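Local coordinates for DUF4276 family protein (Pyrococcus horikoshii, PDB 2P62), which is of unknown function but belongs to a family of the Toprim-like clan, so a nucleic-acid-related role is conceivable though unproven, at residues A[3-7]-A[237-241]; A[91-97]-A[130-136]. All coordinates share one frame. Numbering follows the deposited sequence.

Contact 1. Residues A[3-7]-A[237-241]; sequences IKLII and ERMVG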
ATOM      1  N   ILE A   3     -19.168 -15.240 -16.423  1.00 26.35           N
ATOM      2  CA  ILE A   3     -18.683 -14.271 -15.459  1.00 27.37           C
ATOM      3  C   ILE A   3     -18.984 -14.682 -14.034  1.00 28.11           C
ATOM      4  O   ILE A   3     -20.109 -15.066 -13.718  1.00 28.76           O
ATOM      5  CB  ILE A   3     -19.323 -12.890 -15.664  1.00 29.10           C
ATOM      6  CG1 ILE A   3     -19.150 -12.414 -17.102  1.00 28.71           C
ATOM      7  CG2 ILE A   3     -18.665 -11.885 -14.735  1.00 29.48           C
ATOM      8  CD1 ILE A   3     -19.903 -11.150 -17.369  1.00 29.22           C
ATOM      9  N   LYS A   4     -17.968 -14.587 -13.182  1.00 26.73           N
ATOM     10  CA  LYS A   4     -18.090 -14.900 -11.767  1.00 25.79           C
ATOM     11  C   LYS A   4     -17.576 -13.684 -11.001  1.00 27.05           C
ATOM     12  O   LYS A   4     -16.530 -13.127 -11.337  1.00 27.14           O
ATOM     13  CB  LYS A   4     -17.246 -16.122 -11.413  1.00 27.16           C
ATOM     14  CG  LYS A   4     -17.580 -17.361 -12.217  1.00 26.32           C
ATOM     15  CD  LYS A   4     -16.900 -18.574 -11.632  1.00 25.54           C
ATOM     16  CE  LYS A   4     -17.187 -19.822 -12.461  1.00 23.97           C
ATOM     17  NZ  LYS A   4     -16.574 -21.013 -11.805  1.00 21.21           N
ATOM     18  N   LEU A   5     -18.324 -13.270  -9.982  1.00 26.42           N
ATOM     19  CA  LEU A   5     -17.957 -12.119  -9.169  1.00 25.22           C
ATOM     20  C   LEU A   5     -17.350 -12.542  -7.827  1.00 25.52           C
ATOM     21  O   LEU A   5     -17.915 -13.364  -7.099  1.00 24.43           O
ATOM     22  CB  LEU A   5     -19.195 -11.243  -8.928  1.00 27.14           C
ATOM     23  CG  LEU A   5     -19.034  -9.966  -8.095  1.00 29.22           C
ATOM     24  CD1 LEU A   5     -18.020  -9.043  -8.774  1.00 27.66           C
ATOM     25  CD2 LEU A   5     -20.386  -9.260  -7.952  1.00 25.41           C
ATOM     26  N   ILE A   6     -16.186 -11.979  -7.520  1.00 25.18           N
ATOM     27  CA  ILE A   6     -15.491 -12.256  -6.270  1.00 24.30           C
ATOM     28  C   ILE A   6     -15.379 -10.962  -5.467  1.00 24.37           C
ATOM     29  O   ILE A   6     -14.760  -9.992  -5.906  1.00 22.03           O
ATOM     30  CB  ILE A   6     -14.079 -12.824  -6.514  1.00 23.90           C
ATOM     31  CG1 ILE A   6     -14.168 -14.074  -7.400  1.00 23.82           C
ATOM     32  CG2 ILE A   6     -13.422 -13.152  -5.170  1.00 25.60           C
ATOM     33  CD1 ILE A   6     -12.850 -14.819  -7.604  1.00 20.43           C
ATOM     34  N   ILE A   7     -16.000 -10.955  -4.291  1.00 25.79           N
ATOM     35  CA  ILE A   7     -15.999  -9.787  -3.420  1.00 24.81           C
ATOM     36  C   ILE A   7     -15.161 -10.019  -2.171  1.00 25.35           C
ATOM     37  O   ILE A   7     -15.440 -10.923  -1.385  1.00 25.51           O
ATOM     38  CB  ILE A   7     -17.429  -9.425  -2.970  1.00 23.21           C
ATOM     39  CG1 ILE A   7     -18.351  -9.306  -4.192  1.00 23.54           C
ATOM     40  CG2 ILE A   7     -17.393  -8.112  -2.177  1.00 23.55           C
ATOM     41  CD1 ILE A   7     -19.825  -9.114  -3.850  1.00 21.35           C
ATOM     42  N   GLU A 237     -11.069 -24.301  -6.433  1.00 28.68           N
ATOM     43  CA  GLU A 237     -11.467 -25.203  -7.505  1.00 31.77           C
ATOM     44  C   GLU A 237     -12.888 -24.928  -7.987  1.00 30.77           C
ATOM     45  O   GLU A 237     -13.250 -25.307  -9.094  1.00 29.10           O
ATOM     46  CB  GLU A 237     -11.301 -26.661  -7.056  1.00 33.35           C
ATOM     47  CG  GLU A 237      -9.876 -26.977  -6.605  1.00 36.46           C
ATOM     48  CD  GLU A 237      -9.664 -28.437  -6.255  1.00 40.00           C
ATOM     49  OE1 GLU A 237     -10.587 -29.058  -5.680  1.00 41.23           O
ATOM     50  OE2 GLU A 237      -8.566 -28.962  -6.539  1.00 41.23           O
ATOM     51  N   ARG A 238     -13.675 -24.247  -7.160  1.00 29.81           N
ATOM     52  CA  ARG A 238     -15.043 -23.897  -7.517  1.00 30.03           C
ATOM     53  C   ARG A 238     -15.013 -22.640  -8.388  1.00 29.23           C
ATOM     54  O   ARG A 238     -15.663 -22.576  -9.439  1.00 27.06           O
ATOM     55  CB  ARG A 238     -15.864 -23.636  -6.254  1.00 32.24           C
ATOM     56  CG  ARG A 238     -17.276 -24.174  -6.322  1.00 38.57           C
ATOM     57  CD  ARG A 238     -17.242 -25.657  -6.637  1.00 45.52           C
ATOM     58  NE  ARG A 238     -18.570 -26.250  -6.740  1.00 51.89           N
ATOM     59  CZ  ARG A 238     -19.353 -26.523  -5.703  1.00 54.11           C
ATOM     60  NH1 ARG A 238     -20.544 -27.067  -5.909  1.00 56.55           N
ATOM     61  NH2 ARG A 238     -18.945 -26.260  -4.465  1.00 53.21           N
ATOM     62  N   MET A 239     -14.249 -21.646  -7.929  1.00 27.48           N
ATOM     63  CA  MET A 239     -14.079 -20.381  -8.633  1.00 26.24           C
ATOM     64  C   MET A 239     -13.658 -20.693 -10.065  1.00 27.89           C
ATOM     65  O   MET A 239     -14.220 -20.165 -11.025  1.00 27.36           O
ATOM     66  CB  MET A 239     -12.999 -19.528  -7.944  1.00 24.21           C
ATOM     67  CG  MET A 239     -13.306 -19.077  -6.504  1.00 19.17           C
ATOM     68  SD  MET A 239     -11.934 -18.115  -5.779  1.00 14.41           S
ATOM     69  CE  MET A 239     -12.836 -17.006  -4.660  1.00 19.18           C
ATOM     70  N   VAL A 240     -12.669 -21.566 -10.206  1.00 29.74           N
ATOM     71  CA  VAL A 240     -12.192 -21.945 -11.522  1.00 33.16           C
ATOM     72  C   VAL A 240     -12.950 -23.191 -11.960  1.00 35.04           C
ATOM     73  O   VAL A 240     -13.596 -23.846 -11.147  1.00 37.82           O
ATOM     74  CB  VAL A 240     -10.689 -22.228 -11.492  1.00 33.96           C
ATOM     75  CG1 VAL A 240     -10.201 -22.544 -12.882  1.00 41.30           C
ATOM     76  CG2 VAL A 240      -9.958 -21.015 -10.950  1.00 33.53           C
ATOM     77  N   GLY A 241     -12.899 -23.534 -13.237  1.00 34.84           N
ATOM     78  CA  GLY A 241     -13.635 -24.715 -13.651  1.00 37.34           C
ATOM     79  C   GLY A 241     -15.133 -24.665 -13.356  1.00 35.91           C
ATOM     80  O   GLY A 241     -15.652 -23.589 -12.987  1.00 35.08           O
ATOM     81  OXT GLY A 241     -15.809 -25.702 -13.509  1.00 36.68           O
TER
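K4 and I6 point from strand 3-7 toward the end of the C-terminal helix, while the alternate residues I3, L5 and I7 point to the other side of the sheet. The rotamer of K4 sets the reach: chi1 is m (-57°) and chi2 to chi4 are t, so the extended chain carries NZ to the carbonyls at the chain's end. K4 NZ donates hydrogen bonds to M239 O at 2.6 Å and to G241 O at 3.0 Å, the second acceptor belonging to the C-terminal carboxylate; R238 O is also 3.0 Å from K4 NZ. The lysine thus meets helix-end carbonyls just where V240 leaves helical phi/psi. In fold terms, a central strand of the mixed sheet of this Toprim-like family protein is covered on one face by helix 233-239. K4 NZ has a further acceptor in E91, a salt bridge to the next strand. Beside this polar cluster, I6 CD1 lies 3.7 Å from M239 CE, an apolar contact; the two segments bury 204 Å² in all.

Contact 2. Residues A[91-97]-A[130-136]; sequences EVYVVRD and KIYPYGM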
ATOM      1  N   GLU A  91     -22.026 -16.992 -10.683  1.00 22.15           N
ATOM      2  CA  GLU A  91     -21.586 -17.254  -9.326  1.00 23.52           C
ATOM      3  C   GLU A  91     -21.050 -15.983  -8.693  1.00 22.32           C
ATOM      4  O   GLU A  91     -20.477 -15.118  -9.362  1.00 22.34           O
ATOM      5  CB  GLU A  91     -20.511 -18.366  -9.279  1.00 25.07           C
ATOM      6  CG  GLU A  91     -20.920 -19.664  -9.981  1.00 28.96           C
ATOM      7  CD  GLU A  91     -19.937 -20.818  -9.819  1.00 32.13           C
ATOM      8  OE1 GLU A  91     -18.705 -20.598  -9.924  1.00 30.65           O
ATOM      9  OE2 GLU A  91     -20.408 -21.964  -9.605  1.00 35.41           O
ATOM     10  N   VAL A  92     -21.279 -15.874  -7.393  1.00 20.50           N
ATOM     11  CA  VAL A  92     -20.806 -14.746  -6.624  1.00 20.67           C
ATOM     12  C   VAL A  92     -20.180 -15.301  -5.355  1.00 22.16           C
ATOM     13  O   VAL A  92     -20.795 -16.096  -4.638  1.00 21.30           O
ATOM     14  CB  VAL A  92     -21.948 -13.774  -6.230  1.00 19.97           C
ATOM     15  CG1 VAL A  92     -21.386 -12.682  -5.336  1.00 16.87           C
ATOM     16  CG2 VAL A  92     -22.577 -13.145  -7.475  1.00 14.88           C
ATOM     17  N   TYR A  93     -18.940 -14.893  -5.102  1.00 22.68           N
ATOM     18  CA  TYR A  93     -18.209 -15.318  -3.918  1.00 22.19           C
ATOM     19  C   TYR A  93     -18.072 -14.129  -2.978  1.00 22.22           C
ATOM     20  O   TYR A  93     -17.711 -13.040  -3.400  1.00 24.10           O
ATOM     21  CB  TYR A  93     -16.817 -15.845  -4.305  1.00 20.77           C
ATOM     22  CG  TYR A  93     -16.867 -17.103  -5.135  1.00 20.70           C
ATOM     23  CD1 TYR A  93     -17.107 -17.040  -6.510  1.00 21.01           C
ATOM     24  CD2 TYR A  93     -16.778 -18.364  -4.537  1.00 19.88           C
ATOM     25  CE1 TYR A  93     -17.273 -18.191  -7.266  1.00 20.35           C
ATOM     26  CE2 TYR A  93     -16.942 -19.533  -5.294  1.00 19.19           C
ATOM     27  CZ  TYR A  93     -17.196 -19.438  -6.657  1.00 21.53           C
ATOM     28  OH  TYR A  93     -17.430 -20.569  -7.419  1.00 22.19           O
ATOM     29  N   VAL A  94     -18.381 -14.327  -1.706  1.00 22.61           N
ATOM     30  CA  VAL A  94     -18.251 -13.246  -0.739  1.00 22.92           C
ATOM     31  C   VAL A  94     -17.304 -13.740   0.348  1.00 23.56           C
ATOM     32  O   VAL A  94     -17.650 -14.629   1.116  1.00 23.76           O
ATOM     33  CB  VAL A  94     -19.623 -12.875  -0.144  1.00 23.75           C
ATOM     34  CG1 VAL A  94     -19.475 -11.689   0.813  1.00 24.95           C
ATOM     35  CG2 VAL A  94     -20.591 -12.512  -1.268  1.00 21.33           C
ATOM     36  N   VAL A  95     -16.102 -13.172   0.388  1.00 24.45           N
ATOM     37  CA  VAL A  95     -15.077 -13.574   1.341  1.00 24.19           C
ATOM     38  C   VAL A  95     -14.844 -12.555   2.436  1.00 25.87           C
ATOM     39  O   VAL A  95     -14.626 -11.371   2.166  1.00 26.26           O
ATOM     40  CB  VAL A  95     -13.748 -13.827   0.615  1.00 24.96           C
ATOM     41  CG1 VAL A  95     -12.640 -14.165   1.621  1.00 17.79           C
ATOM     42  CG2 VAL A  95     -13.944 -14.959  -0.402  1.00 22.76           C
ATOM     43  N   ARG A  96     -14.876 -13.032   3.674  1.00 24.98           N
ATOM     44  CA  ARG A  96     -14.683 -12.173   4.832  1.00 27.06           C
ATOM     45  C   ARG A  96     -14.011 -12.951   5.950  1.00 28.09           C
ATOM     46  O   ARG A  96     -14.238 -14.151   6.101  1.00 29.26           O
ATOM     47  CB  ARG A  96     -16.035 -11.635   5.332  1.00 26.23           C
ATOM     48  CG  ARG A  96     -15.888 -10.684   6.519  1.00 27.15           C
ATOM     49  CD  ARG A  96     -17.208 -10.111   6.990  1.00 26.79           C
ATOM     50  NE  ARG A  96     -17.997 -11.078   7.757  1.00 29.33           N
ATOM     51  CZ  ARG A  96     -19.160 -10.800   8.342  1.00 26.01           C
ATOM     52  NH1 ARG A  96     -19.680  -9.584   8.255  1.00 26.36           N
ATOM     53  NH2 ARG A  96     -19.806 -11.740   9.009  1.00 27.15           N
ATOM     54  N   ASP A  97     -13.173 -12.277   6.730  1.00 28.46           N
ATOM     55  CA  ASP A  97     -12.521 -12.951   7.845  1.00 29.16           C
ATOM     56  C   ASP A  97     -13.628 -13.485   8.747  1.00 29.55           C
ATOM     57  O   ASP A  97     -14.711 -12.902   8.831  1.00 29.39           O
ATOM     58  CB  ASP A  97     -11.673 -11.991   8.693  1.00 29.62           C
ATOM     59  CG  ASP A  97     -10.485 -11.418   7.949  1.00 31.70           C
ATOM     60  OD1 ASP A  97      -9.931 -12.102   7.055  1.00 33.09           O
ATOM     61  OD2 ASP A  97     -10.081 -10.282   8.295  1.00 32.61           O
ATOM     62  N   LYS A 130     -25.449 -18.762  -8.006  1.00 24.63           N
ATOM     63  CA  LYS A 130     -24.888 -19.427  -6.833  1.00 26.16           C
ATOM     64  C   LYS A 130     -24.041 -18.462  -6.001  1.00 25.98           C
ATOM     65  O   LYS A 130     -22.983 -18.019  -6.435  1.00 24.61           O
ATOM     66  CB  LYS A 130     -24.029 -20.629  -7.247  1.00 26.51           C
ATOM     67  CG  LYS A 130     -24.813 -21.831  -7.721  1.00 30.70           C
ATOM     68  CD  LYS A 130     -23.897 -23.009  -7.980  1.00 34.04           C
ATOM     69  CE  LYS A 130     -24.675 -24.154  -8.601  1.00 36.43           C
ATOM     70  NZ  LYS A 130     -25.418 -23.669  -9.797  1.00 37.82           N
ATOM     71  N   ILE A 131     -24.509 -18.140  -4.801  1.00 25.84           N
ATOM     72  CA  ILE A 131     -23.778 -17.236  -3.924  1.00 24.80           C
ATOM     73  C   ILE A 131     -23.018 -18.038  -2.865  1.00 26.72           C
ATOM     74  O   ILE A 131     -23.608 -18.786  -2.081  1.00 26.46           O
ATOM     75  CB  ILE A 131     -24.744 -16.233  -3.271  1.00 23.84           C
ATOM     76  CG1 ILE A 131     -25.478 -15.459  -4.380  1.00 25.42           C
ATOM     77  CG2 ILE A 131     -23.965 -15.265  -2.373  1.00 21.38           C
ATOM     78  CD1 ILE A 131     -26.693 -14.598  -3.926  1.00 24.91           C
ATOM     79  N   TYR A 132     -21.699 -17.886  -2.862  1.00 26.10           N
ATOM     80  CA  TYR A 132     -20.864 -18.613  -1.925  1.00 26.59           C
ATOM     81  C   TYR A 132     -20.288 -17.760  -0.814  1.00 26.20           C
ATOM     82  O   TYR A 132     -19.366 -16.978  -1.024  1.00 26.17           O
ATOM     83  CB  TYR A 132     -19.709 -19.304  -2.657  1.00 27.69           C
ATOM     84  CG  TYR A 132     -20.119 -20.432  -3.571  1.00 32.16           C
ATOM     85  CD1 TYR A 132     -20.302 -21.727  -3.077  1.00 31.97           C
ATOM     86  CD2 TYR A 132     -20.302 -20.215  -4.946  1.00 32.04           C
ATOM     87  CE1 TYR A 132     -20.649 -22.775  -3.928  1.00 32.55           C
ATOM     88  CE2 TYR A 132     -20.652 -21.261  -5.800  1.00 32.20           C
ATOM     89  CZ  TYR A 132     -20.819 -22.535  -5.283  1.00 33.55           C
ATOM     90  OH  TYR A 132     -21.139 -23.572  -6.127  1.00 37.70           O
ATOM     91  N   PRO A 133     -20.855 -17.874   0.384  1.00 26.77           N
ATOM     92  CA  PRO A 133     -20.317 -17.082   1.492  1.00 25.90           C
ATOM     93  C   PRO A 133     -19.145 -17.873   2.087  1.00 25.58           C
ATOM     94  O   PRO A 133     -19.279 -19.052   2.410  1.00 24.52           O
ATOM     95  CB  PRO A 133     -21.512 -16.927   2.435  1.00 26.44           C
ATOM     96  CG  PRO A 133     -22.374 -18.128   2.135  1.00 29.40           C
ATOM     97  CD  PRO A 133     -22.217 -18.370   0.659  1.00 26.95           C
ATOM     98  N   TYR A 134     -17.986 -17.236   2.196  1.00 25.61           N
ATOM     99  CA  TYR A 134     -16.821 -17.928   2.720  1.00 25.01           C
ATOM    100  C   TYR A 134     -16.072 -17.155   3.795  1.00 25.90           C
ATOM    101  O   TYR A 134     -15.752 -15.982   3.622  1.00 24.42           O
ATOM    102  CB  TYR A 134     -15.877 -18.267   1.565  1.00 25.33           C
ATOM    103  CG  TYR A 134     -14.671 -19.077   1.963  1.00 27.40           C
ATOM    104  CD1 TYR A 134     -13.470 -18.454   2.306  1.00 29.54           C
ATOM    105  CD2 TYR A 134     -14.733 -20.471   2.021  1.00 26.74           C
ATOM    106  CE1 TYR A 134     -12.356 -19.202   2.696  1.00 29.71           C
ATOM    107  CE2 TYR A 134     -13.627 -21.227   2.414  1.00 28.51           C
ATOM    108  CZ  TYR A 134     -12.446 -20.586   2.746  1.00 30.45           C
ATOM    109  OH  TYR A 134     -11.349 -21.328   3.118  1.00 33.30           O
ATOM    110  N   GLY A 135     -15.800 -17.829   4.911  1.00 27.62           N
ATOM    111  CA  GLY A 135     -15.073 -17.206   6.002  1.00 27.70           C
ATOM    112  C   GLY A 135     -13.599 -17.557   5.909  1.00 28.79           C
ATOM    113  O   GLY A 135     -13.252 -18.736   5.877  1.00 28.08           O
ATOM    114  N   MET A 136     -12.735 -16.545   5.859  1.00 28.15           N
ATOM    115  CA  MET A 136     -11.294 -16.760   5.760  1.00 29.70           C
ATOM    116  C   MET A 136     -10.631 -16.896   7.129  1.00 30.88           C
ATOM    117  O   MET A 136     -10.992 -16.215   8.087  1.00 31.35           O
ATOM    118  CB  MET A 136     -10.645 -15.600   4.997  1.00 30.21           C
ATOM    119  CG  MET A 136      -9.125 -15.706   4.818  1.00 31.38           C
ATOM    120  SD  MET A 136      -8.600 -17.013   3.675  1.00 31.54           S
ATOM    121  CE  MET A 136      -9.376 -16.409   2.206  1.00 28.91           C
TER
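Six hydrogen bonds join strands 91-97 and 130-136 in parallel register. Each of V92, V94 and R96 uses both its N and its O: V92 N reaches K130 O at 2.9 Å and Y132 N reaches V92 O at 2.7 Å, a ladder that continues to M136 N and R96 O at 2.8 Å. The N-H...O angles of 161° to 174° show little strain, although the strand axes cross at -27°. Side chains alternate between faces. E91, Y93 and V95 share one with K130, Y132, Y134 and M136. Y93 and Y132 share chi1 in m (-65° and -68°) and have chi2 values of 81° and -85°, close once the ring's twofold symmetry is allowed for; on neighbouring strands in register this leaves the rings nearly parallel, planes at 10° and centroids 4.9 Å apart, but slid so far that they barely overlap. Y93 OH donates to E91 OE1 at 2.8 Å. Y134 instead takes chi1 near 180°, with its OH bonded to N231 O, and M136 has chi1 t but chi2 and chi3 both p, a bent side chain whose CE lies 4.0 Å from V95 CG1. On the other face V92 and V94, both trans, meet I131. Strand 2-7 flanks 91-97 and strand 123-126 flanks 130-136; helix 233-239 packs on the tyrosine face, helix 104-109 on that of V94, I131 and P133.

From the N terminus the chain enters the sheet at once with 3-7, but contact 1 closes only at the last residues, 237-241, enclosing 229 residues. Contact 2 is nested inside that loop: 91-97 is followed by 32 residues, including helix 104-109 and strands 118-120 and 123-126, before 130-136 returns beside it. The two contacts, with centres 10 Å apart, meet at adjacent strands, where Y93 N lies 2.7 Å from L5 O and I7 N 2.8 Å from Y93 O, both probable hydrogen bonds. Y93 OH also packs 3.3 Å from R238 C. Strands 2-7, 89-97 and 129-136 and the C-terminal helix are thereby tied together.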